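Local coordinates for tryptophanyl-tRNA synthetase (Cryptosporidium parvum Iowa II, PDB 3HV0), which probably joins L-tryptophan to its cognate tRNA at the expense of ATP, as a class I aminoacyl-tRNA synthetase, at residues 58-63 with 236-241; 94-99 with 140-145; 293-298 with 335-340. All coordinates share one frame; numbering follows the deposited sequence.

The three contacts run from the catalytic domain out to the helical part of the chain. Contact 1 ties the end of strand 56-60, a member of the catalytic-domain sheet, to helix 231-240. Contact 2 falls between those two segments in sequence and packs helices 93-106 and 128-143 on the same sheet; the two centres are about 23 Å apart, the nearest atoms about 7 Å. A bound tryptophan lies about 12 Å from the R60 side chain and about 7 Å from that of F96. Contact 3 follows later in the chain, its centre about 39 Å from that of contact 1 and about 30 Å from that of contact 2, outside this ligand-binding region.

Contact 1. Residues 58-63 with 236-241; sequences SHRDFE and MVRDVA
D61 and R238 form the one salt bridge of this contact, and a single carboxylate oxygen carries it. R238 presents its guanidinium end-on: NH1 and NH2 both donate to OD2 of D61, the NH2 bond being 2.8 Å long with an N-H...O angle of 146°. OD2 lies close to the guanidinium plane, so the arginine uses its edge. The carboxylate is turned steeply, its plane 69° from that of the guanidinium, and both nitrogens reach OD2 from the same face of the carboxylate. A bend at chi3 (59°) in the R238 chain turns the head group toward D61. Its NH1 has a second acceptor in the carbonyl O of P249, which helps to fix the rotation of the head.

In the class I catalytic domain this pairing joins two elements beside the nucleotide-binding (Rossmann-type) sheet: the turn that leaves strand 56-60 for helix 62-70, and the last turns of helix 231-240. D61 sits in that turn with positive phi, and its carbonyl O accepts a bond from S250 OG at the start of the neighbouring strand 250-254.

Apolar packing comes from R60, whose CB lies over one face of the R238 guanidinium, offset toward the rim, while its CD is 4.1 Å from CD of R238. The two guanidinium planes are nearly parallel, yet the groups do not stack: NE of R60 is 4.8 Å from NE of R238, and NH1 of R60 forms a salt bridge with D231, which probably offsets the like charges.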
loop_
_atom_site.group_PDB
_atom_site.type_symbol
_atom_site.label_atom_id
_atom_site.label_comp_id
_atom_site.label_asym_id
_atom_site.label_seq_id
_atom_site.Cartn_x
_atom_site.Cartn_y
_atom_site.Cartn_z
ATOM N N SER A 58 -20.584 -21.371 -11.586
ATOM C CA SER A 58 -21.046 -20.630 -10.430
ATOM C C SER A 58 -20.952 -19.122 -10.661
ATOM O O SER A 58 -20.150 -18.677 -11.482
ATOM C CB SER A 58 -20.200 -21.041 -9.228
ATOM O OG SER A 58 -20.934 -20.909 -8.040
ATOM N N HIS A 59 -21.777 -18.347 -9.950
ATOM C CA HIS A 59 -21.756 -16.887 -10.065
ATOM C C HIS A 59 -22.305 -16.141 -8.844
ATOM O O HIS A 59 -22.974 -16.710 -7.993
ATOM C CB HIS A 59 -22.534 -16.454 -11.291
ATOM C CG HIS A 59 -24.018 -16.591 -11.138
ATOM N ND1 HIS A 59 -24.857 -15.504 -11.008
ATOM C CD2 HIS A 59 -24.808 -17.687 -11.067
ATOM C CE1 HIS A 59 -26.100 -15.929 -10.881
ATOM N NE2 HIS A 59 -26.096 -17.246 -10.909
ATOM N N ARG A 60 -21.981 -14.856 -8.775
ATOM C CA ARG A 60 -22.657 -13.877 -7.924
ATOM C C ARG A 60 -23.093 -12.702 -8.790
ATOM O O ARG A 60 -22.267 -12.031 -9.392
ATOM C CB ARG A 60 -21.715 -13.364 -6.843
ATOM C CG ARG A 60 -21.160 -14.454 -5.986
ATOM C CD ARG A 60 -20.400 -13.942 -4.767
ATOM N NE ARG A 60 -20.806 -14.735 -3.605
ATOM C CZ ARG A 60 -20.002 -15.174 -2.643
ATOM N NH1 ARG A 60 -18.706 -14.895 -2.657
ATOM N NH2 ARG A 60 -20.506 -15.889 -1.650
ATOM N N ASP A 61 -24.399 -12.482 -8.865
ATOM C CA ASP A 61 -24.996 -11.348 -9.579
ATOM C C ASP A 61 -24.512 -11.211 -11.014
ATOM O O ASP A 61 -24.380 -10.086 -11.511
ATOM C CB ASP A 61 -24.762 -10.029 -8.819
ATOM C CG ASP A 61 -25.525 -9.956 -7.501
ATOM O OD1 ASP A 61 -26.414 -10.781 -7.237
ATOM O OD2 ASP A 61 -25.230 -9.055 -6.711
ATOM N N PHE A 62 -24.228 -12.341 -11.662
ATOM C CA PHE A 62 -24.015 -12.368 -13.103
ATOM C C PHE A 62 -25.297 -11.944 -13.820
ATOM O O PHE A 62 -25.234 -11.343 -14.873
ATOM C CB PHE A 62 -23.582 -13.763 -13.566
ATOM C CG PHE A 62 -23.347 -13.877 -15.062
ATOM C CD1 PHE A 62 -22.285 -13.225 -15.671
ATOM C CD2 PHE A 62 -24.183 -14.647 -15.849
ATOM C CE1 PHE A 62 -22.074 -13.326 -17.029
ATOM C CE2 PHE A 62 -23.973 -14.755 -17.219
ATOM C CZ PHE A 62 -22.927 -14.087 -17.809
ATOM N N GLU A 63 -26.455 -12.240 -13.246
ATOM C CA GLU A 63 -27.736 -11.786 -13.842
ATOM C C GLU A 63 -27.834 -10.242 -13.881
ATOM O O GLU A 63 -28.467 -9.688 -14.760
ATOM C CB GLU A 63 -28.965 -12.450 -13.174
ATOM C CG GLU A 63 -29.388 -11.926 -11.793
ATOM C CD GLU A 63 -28.377 -12.197 -10.697
ATOM O OE1 GLU A 63 -27.503 -13.075 -10.898
ATOM O OE2 GLU A 63 -28.457 -11.516 -9.638
ATOM N N MET A 236 -15.551 -10.349 0.319
ATOM C CA MET A 236 -15.201 -9.205 1.168
ATOM C C MET A 236 -15.545 -7.855 0.506
ATOM O O MET A 236 -16.221 -7.022 1.087
ATOM C CB MET A 236 -13.704 -9.263 1.490
ATOM C CG MET A 236 -13.162 -8.059 2.244
ATOM S SD MET A 236 -11.404 -7.875 1.942
ATOM C CE MET A 236 -11.404 -7.569 0.158
ATOM N N VAL A 237 -15.085 -7.664 -0.720
ATOM C CA VAL A 237 -15.320 -6.426 -1.435
ATOM C C VAL A 237 -16.818 -6.182 -1.741
ATOM O O VAL A 237 -17.252 -5.040 -1.805
ATOM C CB VAL A 237 -14.478 -6.352 -2.728
ATOM C CG1 VAL A 237 -15.295 -6.813 -3.932
ATOM C CG2 VAL A 237 -13.976 -4.934 -2.934
ATOM N N ARG A 238 -17.610 -7.232 -1.902
ATOM C CA ARG A 238 -19.065 -7.054 -2.063
ATOM C C ARG A 238 -19.738 -6.578 -0.772
ATOM O O ARG A 238 -20.780 -5.929 -0.802
ATOM C CB ARG A 238 -19.737 -8.347 -2.549
ATOM C CG ARG A 238 -19.631 -8.554 -4.048
ATOM C CD ARG A 238 -20.193 -9.905 -4.484
ATOM N NE ARG A 238 -21.600 -10.062 -4.125
ATOM C CZ ARG A 238 -22.637 -9.714 -4.886
ATOM N NH1 ARG A 238 -22.464 -9.169 -6.088
ATOM N NH2 ARG A 238 -23.869 -9.910 -4.441
ATOM N N ASP A 239 -19.152 -6.926 0.360
ATOM C CA ASP A 239 -19.642 -6.462 1.631
ATOM C C ASP A 239 -19.270 -5.004 1.887
ATOM O O ASP A 239 -20.025 -4.315 2.572
ATOM C CB ASP A 239 -19.119 -7.344 2.772
ATOM C CG ASP A 239 -19.979 -8.576 3.001
ATOM O OD1 ASP A 239 -20.330 -9.271 2.024
ATOM O OD2 ASP A 239 -20.313 -8.841 4.178
ATOM N N VAL A 240 -18.131 -4.528 1.377
ATOM C CA VAL A 240 -17.737 -3.123 1.624
ATOM C C VAL A 240 -18.285 -2.132 0.590
ATOM O O VAL A 240 -18.449 -0.954 0.915
ATOM C CB VAL A 240 -16.198 -2.930 1.781
ATOM C CG1 VAL A 240 -15.694 -3.739 2.931
ATOM C CG2 VAL A 240 -15.476 -3.323 0.537
ATOM N N ALA A 241 -18.572 -2.603 -0.622
ATOM C CA ALA A 241 -19.143 -1.766 -1.693
ATOM C C ALA A 241 -20.193 -0.740 -1.234
ATOM O O ALA A 241 -20.054 0.444 -1.503
ATOM C CB ALA A 241 -19.751 -2.653 -2.804
#

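Contact 2. Residues 94-99 with 140-145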
loop_
_atom_site.group_PDB
_atom_site.type_symbol
_atom_site.label_atom_id
_atom_site.label_comp_id
_atom_site.label_asym_id
_atom_site.label_seq_id
_atom_site.Cartn_x
_atom_site.Cartn_y
_atom_site.Cartn_z
ATOM N N VAL A 94 -7.455 -21.295 -18.266
ATOM C CA VAL A 94 -8.895 -21.507 -18.196
ATOM C C VAL A 94 -9.644 -20.180 -17.938
ATOM O O VAL A 94 -10.536 -19.812 -18.709
ATOM C CB VAL A 94 -9.265 -22.631 -17.189
ATOM C CG1 VAL A 94 -10.763 -22.584 -16.802
ATOM C CG2 VAL A 94 -8.881 -24.002 -17.777
ATOM N N PRO A 95 -9.264 -19.427 -16.908
ATOM C CA PRO A 95 -9.974 -18.155 -16.783
ATOM C C PRO A 95 -9.655 -17.140 -17.887
ATOM O O PRO A 95 -10.532 -16.390 -18.282
ATOM C CB PRO A 95 -9.515 -17.631 -15.418
ATOM C CG PRO A 95 -9.016 -18.806 -14.703
ATOM C CD PRO A 95 -8.388 -19.665 -15.754
ATOM N N PHE A 96 -8.422 -17.130 -18.390
ATOM C CA PHE A 96 -8.009 -16.180 -19.431
ATOM C C PHE A 96 -8.685 -16.439 -20.791
ATOM O O PHE A 96 -9.192 -15.503 -21.418
ATOM C CB PHE A 96 -6.481 -16.120 -19.557
ATOM C CG PHE A 96 -5.833 -15.306 -18.468
ATOM C CD1 PHE A 96 -5.865 -13.932 -18.507
ATOM C CD2 PHE A 96 -5.256 -15.917 -17.374
ATOM C CE1 PHE A 96 -5.321 -13.183 -17.495
ATOM C CE2 PHE A 96 -4.701 -15.173 -16.369
ATOM C CZ PHE A 96 -4.727 -13.809 -16.426
ATOM N N LEU A 97 -8.696 -17.695 -21.226
ATOM C CA LEU A 97 -9.410 -18.080 -22.445
ATOM C C LEU A 97 -10.903 -17.747 -22.348
ATOM O O LEU A 97 -11.522 -17.298 -23.313
ATOM C CB LEU A 97 -9.216 -19.568 -22.764
ATOM C CG LEU A 97 -7.840 -20.064 -23.250
ATOM C CD1 LEU A 97 -7.943 -21.529 -23.714
ATOM C CD2 LEU A 97 -7.232 -19.207 -24.349
ATOM N N PHE A 98 -11.479 -17.933 -21.167
ATOM C CA PHE A 98 -12.898 -17.611 -20.952
ATOM C C PHE A 98 -13.197 -16.102 -21.013
ATOM O O PHE A 98 -14.171 -15.670 -21.632
ATOM C CB PHE A 98 -13.357 -18.169 -19.620
ATOM C CG PHE A 98 -14.823 -18.096 -19.426
ATOM C CD1 PHE A 98 -15.666 -18.891 -20.185
ATOM C CD2 PHE A 98 -15.368 -17.226 -18.496
ATOM C CE1 PHE A 98 -17.035 -18.831 -20.024
ATOM C CE2 PHE A 98 -16.718 -17.155 -18.304
ATOM C CZ PHE A 98 -17.572 -17.967 -19.068
ATOM N N THR A 99 -12.341 -15.310 -20.389
ATOM C CA THR A 99 -12.434 -13.860 -20.456
ATOM C C THR A 99 -12.302 -13.276 -21.871
ATOM O O THR A 99 -12.938 -12.279 -22.205
ATOM C CB THR A 99 -11.328 -13.238 -19.634
ATOM O OG1 THR A 99 -11.380 -13.756 -18.289
ATOM C CG2 THR A 99 -11.475 -11.702 -19.664
ATOM N N LYS A 140 3.243 -11.700 -21.464
ATOM C CA LYS A 140 3.387 -12.224 -22.816
ATOM C C LYS A 140 2.478 -13.437 -23.047
ATOM O O LYS A 140 1.811 -13.548 -24.091
ATOM C CB LYS A 140 4.848 -12.613 -23.107
ATOM C CG LYS A 140 5.833 -11.461 -23.083
ATOM C CD LYS A 140 7.276 -11.942 -23.197
ATOM C CE LYS A 140 8.183 -10.799 -23.655
ATOM N NZ LYS A 140 9.637 -11.137 -23.657
ATOM N N ASP A 141 2.471 -14.356 -22.089
ATOM C CA ASP A 141 1.568 -15.496 -22.160
ATOM C C ASP A 141 0.127 -15.005 -22.150
ATOM O O ASP A 141 -0.731 -15.572 -22.805
ATOM C CB ASP A 141 1.737 -16.418 -20.951
ATOM C CG ASP A 141 3.109 -17.043 -20.850
ATOM O OD1 ASP A 141 3.499 -17.399 -19.710
ATOM O OD2 ASP A 141 3.784 -17.202 -21.881
ATOM N N ILE A 142 -0.143 -13.969 -21.354
ATOM C CA ILE A 142 -1.506 -13.459 -21.239
ATOM C C ILE A 142 -1.928 -12.825 -22.561
ATOM O O ILE A 142 -3.001 -13.145 -23.080
ATOM C CB ILE A 142 -1.676 -12.506 -20.047
ATOM C CG1 ILE A 142 -1.630 -13.316 -18.751
ATOM C CG2 ILE A 142 -3.005 -11.735 -20.137
ATOM C CD1 ILE A 142 -1.500 -12.504 -17.495
ATOM N N ILE A 143 -1.068 -11.982 -23.127
ATOM C CA ILE A 143 -1.359 -11.321 -24.415
ATOM C C ILE A 143 -1.476 -12.342 -25.553
ATOM O O ILE A 143 -2.243 -12.147 -26.507
ATOM C CB ILE A 143 -0.291 -10.263 -24.761
ATOM C CG1 ILE A 143 -0.353 -9.105 -23.761
ATOM C CG2 ILE A 143 -0.473 -9.724 -26.178
ATOM C CD1 ILE A 143 0.925 -8.323 -23.663
ATOM N N ALA A 144 -0.732 -13.439 -25.432
ATOM C CA ALA A 144 -0.783 -14.522 -26.425
ATOM C C ALA A 144 -2.153 -15.208 -26.549
ATOM O O ALA A 144 -2.345 -15.993 -27.453
ATOM C CB ALA A 144 0.316 -15.566 -26.139
ATOM N N CYS A 145 -3.088 -14.928 -25.643
ATOM C CA CYS A 145 -4.458 -15.451 -25.746
ATOM C C CYS A 145 -5.338 -14.672 -26.738
ATOM O O CYS A 145 -6.500 -15.028 -26.974
ATOM C CB CYS A 145 -5.130 -15.442 -24.368
ATOM S SG CYS A 145 -4.309 -16.455 -23.025
#
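F96 meets I142 where helix 93-106 lies against the later part of helix 128-143. The setting is the Rossmann-type catalytic domain of a class I synthetase: helix 93-106 is the helix of a beta-alpha-beta crossover between the adjacent parallel strands 76-81 and 110-114, and helix 128-143 comes after strand 110-114, past the short helix 116-122. The contact joins two neighbouring helices packed on the parallel part of the sheet.

The CH-pi interaction is made by the I142 side chain over one face of the F96 ring. CG1 of I142 stands 4.1 Å from the centroid of the F96 ring and 20° off the normal, displaced toward the rim. CG1 of I142 lies beside its backbone N and CG2 is anti to it (chi1 -72°), and this places both branches against the aromatic ring. CG2 of I142 comes within 3.8 Å of CE1 of F96, and CD1 of I142 within 3.6 Å of CZ of F96. I112, on strand 110-114, touches both F96 and I142, and F147 also touches both; the pair thus belongs to a larger apolar cluster between helices and sheet.

The remaining apolar contacts centre on C145, three residues after I142. Here the backbones come nearest, with CA of L97 6.5 Å from CA of C145. No hydrogen bond crosses between the two segments, so the join rests on dispersion and on the fit of the side chains. The sulfur touches two consecutive residues of helix 93-106: SG of C145 is 4.1 Å from CB of F96 and 4.2 Å from CD2 of L97.

Contact 3. Residues 293-298 with 335-340; sequences AFSGGQ and KKYSSG
An ST turn in the loop that follows helix 282-292 receives the end of the Y337 side chain, which projects from the last turns of helix 327-339. Y337 reaches the loop with its hydroxyl: OH lies 3.3 Å from OG of S295 and 3.6 Å from N of G297. CG of Y337 is anti to the backbone N (chi1 -172°), which carries the phenol across from the helix to the loop. The backbones remain well separated, CA of G297 being 8.4 Å from CA of Y337, so the phenol spans most of the gap.

Within the turn, OG of S295 accepts from N of G297 at 3.3 Å, with an N-H...O angle of 160°. The serine oxygen thereby holds the backbone two residues ahead, and the G297 amide lies near the tyrosine hydroxyl. G296 also borders the site, its N 4.1 Å from OH of Y337. Neither glycine has a side chain, and the phenol end meets them through their backbone.

These elements belong to the C-terminal helical part of the synthetase, away from the tryptophan pocket of the catalytic domain. D314, immediately before helix 315-323, draws loop and helix together: its OD1 is hydrogen-bonded both to OH of Y337 and to N of G296. Y337 is buried, and D314 supplies a partner for its hydroxyl. The Y337 side chain also touches A309 and I347, the latter on helix 344-367. OG of S295 has a further hydrogen-bond partner in OG of S344, at the start of that same helix.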
loop_
_atom_site.group_PDB
_atom_site.type_symbol
_atom_site.label_atom_id
_atom_site.label_comp_id
_atom_site.label_asym_id
_atom_site.label_seq_id
_atom_site.Cartn_x
_atom_site.Cartn_y
_atom_site.Cartn_z
ATOM N N ALA A 293 0.111 -37.957 -14.383
ATOM C CA ALA A 293 -1.338 -37.836 -14.604
ATOM C C ALA A 293 -2.058 -39.038 -14.026
ATOM O O ALA A 293 -1.956 -40.132 -14.563
ATOM C CB ALA A 293 -1.650 -37.703 -16.086
ATOM N N PHE A 294 -2.791 -38.827 -12.937
ATOM C CA PHE A 294 -3.489 -39.919 -12.258
ATOM C C PHE A 294 -4.542 -40.574 -13.168
ATOM O O PHE A 294 -5.465 -39.916 -13.650
ATOM C CB PHE A 294 -4.146 -39.416 -10.968
ATOM C CG PHE A 294 -4.645 -40.519 -10.072
ATOM C CD1 PHE A 294 -3.809 -41.084 -9.116
ATOM C CD2 PHE A 294 -5.952 -40.988 -10.180
ATOM C CE1 PHE A 294 -4.261 -42.103 -8.285
ATOM C CE2 PHE A 294 -6.412 -42.007 -9.357
ATOM C CZ PHE A 294 -5.564 -42.566 -8.405
ATOM N N SER A 295 -4.388 -41.875 -13.396
ATOM C CA SER A 295 -5.305 -42.634 -14.242
ATOM C C SER A 295 -6.473 -43.165 -13.418
ATOM O O SER A 295 -6.335 -43.424 -12.223
ATOM C CB SER A 295 -4.571 -43.804 -14.918
ATOM O OG SER A 295 -5.369 -44.417 -15.922
ATOM N N GLY A 296 -7.622 -43.313 -14.074
ATOM C CA GLY A 296 -8.792 -43.959 -13.481
ATOM C C GLY A 296 -8.978 -45.392 -13.964
ATOM O O GLY A 296 -9.888 -46.095 -13.504
ATOM N N GLY A 297 -8.118 -45.828 -14.890
ATOM C CA GLY A 297 -8.165 -47.184 -15.434
ATOM C C GLY A 297 -7.580 -48.186 -14.464
ATOM O O GLY A 297 -6.881 -47.810 -13.524
ATOM N N GLN A 298 -7.874 -49.463 -14.696
ATOM C CA GLN A 298 -7.422 -50.535 -13.815
ATOM C C GLN A 298 -5.914 -50.722 -13.969
ATOM O O GLN A 298 -5.353 -50.444 -15.033
ATOM C CB GLN A 298 -8.166 -51.832 -14.130
ATOM N N LYS A 335 -17.344 -42.797 -23.542
ATOM C CA LYS A 335 -18.059 -44.070 -23.622
ATOM C C LYS A 335 -17.085 -45.235 -23.804
ATOM O O LYS A 335 -17.146 -46.211 -23.073
ATOM C CB LYS A 335 -19.069 -44.052 -24.775
ATOM N N LYS A 336 -16.193 -45.127 -24.781
ATOM C CA LYS A 336 -15.237 -46.197 -25.076
ATOM C C LYS A 336 -14.258 -46.462 -23.924
ATOM O O LYS A 336 -13.954 -47.617 -23.617
ATOM C CB LYS A 336 -14.466 -45.890 -26.367
ATOM N N TYR A 337 -13.768 -45.391 -23.301
ATOM C CA TYR A 337 -12.842 -45.490 -22.153
ATOM C C TYR A 337 -13.547 -45.972 -20.879
ATOM O O TYR A 337 -12.932 -46.604 -20.018
ATOM C CB TYR A 337 -12.161 -44.139 -21.899
ATOM C CG TYR A 337 -11.045 -44.149 -20.861
ATOM C CD1 TYR A 337 -10.073 -45.151 -20.849
ATOM C CD2 TYR A 337 -10.939 -43.133 -19.918
ATOM C CE1 TYR A 337 -9.045 -45.154 -19.905
ATOM C CE2 TYR A 337 -9.910 -43.121 -18.977
ATOM C CZ TYR A 337 -8.966 -44.130 -18.971
ATOM O OH TYR A 337 -7.946 -44.114 -18.034
ATOM N N SER A 338 -14.832 -45.653 -20.764
ATOM C CA SER A 338 -15.683 -46.202 -19.713
ATOM C C SER A 338 -15.900 -47.720 -19.875
ATOM O O SER A 338 -15.771 -48.483 -18.920
ATOM C CB SER A 338 -17.036 -45.485 -19.722
ATOM O OG SER A 338 -18.042 -46.244 -19.078
ATOM N N SER A 339 -16.233 -48.145 -21.090
ATOM C CA SER A 339 -16.664 -49.513 -21.338
ATOM C C SER A 339 -15.499 -50.489 -21.467
ATOM O O SER A 339 -15.704 -51.707 -21.465
ATOM C CB SER A 339 -17.527 -49.565 -22.599
ATOM O OG SER A 339 -16.821 -49.079 -23.726
ATOM N N GLY A 340 -14.285 -49.961 -21.599
ATOM C CA GLY A 340 -13.079 -50.787 -21.674
ATOM C C GLY A 340 -12.560 -51.076 -23.071
ATOM O O GLY A 340 -11.649 -51.886 -23.226
#